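PDB 1RWR: filamentous hemagglutinin, which is a secreted adhesin of Bordetella pertussis whose N-terminal domain probably directs its export through the two-partner secretion pathway. Local coordinates for residues A[48-53]-A[71-76]. Numbering follows the deposited sequence.
Sequences FNNGLT and RQASAI
A buried asparagine joins two adjacent faces of the beta-helix near its N-terminal end: the end of strand 45-50 and the turn after it meet the loop that leads into strand 75-80. Asn-50 carries the polar part. Its CG stands anti to the backbone N (chi1 -156°), which sends the carboxamide across to Ala-73, and both ends of the flat group bind that one residue. OD1 of Asn-50 accepts from N of Ala-73 at 2.8 Å, the N-H arriving on a lone pair. ND2 of Asn-50 gives to O of Ala-73 at 3.0 Å, nearly straight (164°) and close to the amide plane. The paired bonds fix the carboxamide's rotation and occupy both N and O of Ala-73, a loop residue. ND2 of Asn-50 also bonds O of Lys-97.

Beside this pair the backbone O of Asn-50 receives NE2 of Gln-72 at 2.9 Å, a more bent bond (139°). The chain of Gln-72, extended beyond CG, passes Leu-52 obliquely, and its CG lies 3.7 Å from CG of Leu-52 at the outer, more exposed end. Asn-49, whose side chain sets out away from 71-76, braces the start of the turn: its OD1 accepts from N of Gly-51 at 3.0 Å, an Asx turn. Inward, the contact becomes apolar; CG2 of Ile-76 meets CD1 of the Phe-48 ring obliquely at 3.9 Å, while CD1 of Ile-76 lies near CB of Phe-48.

Strand 91-96 pairs with strand 45-50 through backbone hydrogen bonds of Phe-48 and Asn-50, and Val-94 packs on both Asn-50 and Ile-76. From strand 99-104, which neighbours 75-80 in the long parallel sheet, Leu-101 touches Phe-48 and Ile-76, and Ala-99 touches Asn-50 and Ile-76.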
# COMPACT_ATOMS: atom_id res chain seq x y z
N PHE A 48 2.84 9.41 -13.48
CA PHE A 48 3.74 8.40 -13.99
C PHE A 48 3.50 8.26 -15.49
O PHE A 48 2.40 7.98 -15.92
CB PHE A 48 3.52 7.04 -13.33
CG PHE A 48 3.90 7.01 -11.90
CD1 PHE A 48 5.21 6.79 -11.53
CD2 PHE A 48 2.94 7.25 -10.92
CE1 PHE A 48 5.55 6.76 -10.16
CE2 PHE A 48 3.27 7.24 -9.61
CZ PHE A 48 4.57 6.99 -9.22
N ASN A 49 4.54 8.47 -16.28
CA ASN A 49 4.36 8.52 -17.74
C ASN A 49 4.52 7.15 -18.35
O ASN A 49 5.61 6.72 -18.64
CB ASN A 49 5.31 9.54 -18.40
CG ASN A 49 4.98 9.80 -19.87
OD1 ASN A 49 4.16 9.09 -20.48
ND2 ASN A 49 5.64 10.80 -20.46
N ASN A 50 3.39 6.47 -18.56
CA ASN A 50 3.38 5.16 -19.22
C ASN A 50 2.80 5.28 -20.63
O ASN A 50 2.06 4.37 -21.11
CB ASN A 50 2.56 4.18 -18.39
CG ASN A 50 2.92 2.72 -18.61
OD1 ASN A 50 4.03 2.36 -19.03
ND2 ASN A 50 1.98 1.85 -18.23
N GLY A 51 3.12 6.40 -21.28
CA GLY A 51 2.54 6.77 -22.56
C GLY A 51 3.52 6.58 -23.71
O GLY A 51 4.67 6.94 -23.61
N LEU A 52 3.05 5.96 -24.78
CA LEU A 52 3.78 5.89 -26.05
C LEU A 52 3.42 7.01 -27.01
O LEU A 52 4.09 7.18 -28.05
CB LEU A 52 3.52 4.54 -26.72
CG LEU A 52 3.97 3.30 -25.96
CD1 LEU A 52 3.63 2.04 -26.76
CD2 LEU A 52 5.45 3.29 -25.62
N THR A 53 2.38 7.77 -26.67
CA THR A 53 1.94 8.91 -27.45
C THR A 53 1.77 10.13 -26.58
O THR A 53 1.55 10.03 -25.37
CB THR A 53 0.60 8.59 -28.13
OG1 THR A 53 -0.40 8.32 -27.14
CG2 THR A 53 0.71 7.29 -28.94
N ARG A 71 8.08 -0.23 -24.75
CA ARG A 71 6.80 -0.84 -24.47
C ARG A 71 6.29 -0.24 -23.15
O ARG A 71 7.04 0.33 -22.39
CB ARG A 71 6.86 -2.36 -24.33
CG ARG A 71 7.80 -2.86 -23.24
CD ARG A 71 8.24 -4.36 -23.49
NE ARG A 71 9.55 -4.84 -23.03
CZ ARG A 71 10.66 -4.13 -22.77
NH1 ARG A 71 10.72 -2.80 -22.86
NH2 ARG A 71 11.77 -4.79 -22.39
N GLN A 72 5.01 -0.42 -22.91
CA GLN A 72 4.39 0.06 -21.69
C GLN A 72 4.55 -0.94 -20.56
O GLN A 72 4.54 -2.14 -20.77
CB GLN A 72 2.92 0.40 -21.96
CG GLN A 72 2.75 1.52 -22.96
CD GLN A 72 1.33 1.71 -23.39
OE1 GLN A 72 0.69 0.74 -23.83
NE2 GLN A 72 0.81 2.96 -23.27
N ALA A 73 4.65 -0.40 -19.34
CA ALA A 73 4.71 -1.21 -18.15
C ALA A 73 3.36 -1.79 -17.74
O ALA A 73 2.34 -1.13 -17.83
CB ALA A 73 5.27 -0.33 -16.98
N SER A 74 3.39 -2.99 -17.18
CA SER A 74 2.26 -3.51 -16.40
C SER A 74 2.37 -3.26 -14.88
O SER A 74 1.36 -3.28 -14.20
CB SER A 74 1.99 -4.98 -16.72
OG SER A 74 3.15 -5.72 -16.57
N ALA A 75 3.57 -2.97 -14.37
CA ALA A 75 3.81 -2.66 -12.96
C ALA A 75 4.91 -1.62 -12.92
O ALA A 75 5.90 -1.74 -13.61
CB ALA A 75 4.24 -3.90 -12.19
N ILE A 76 4.71 -0.58 -12.13
CA ILE A 76 5.66 0.49 -11.98
C ILE A 76 6.07 0.48 -10.50
O ILE A 76 5.25 0.68 -9.61
CB ILE A 76 5.00 1.85 -12.36
CG1 ILE A 76 4.61 1.89 -13.86
CG2 ILE A 76 5.95 3.01 -12.06
CD1 ILE A 76 3.64 2.99 -14.24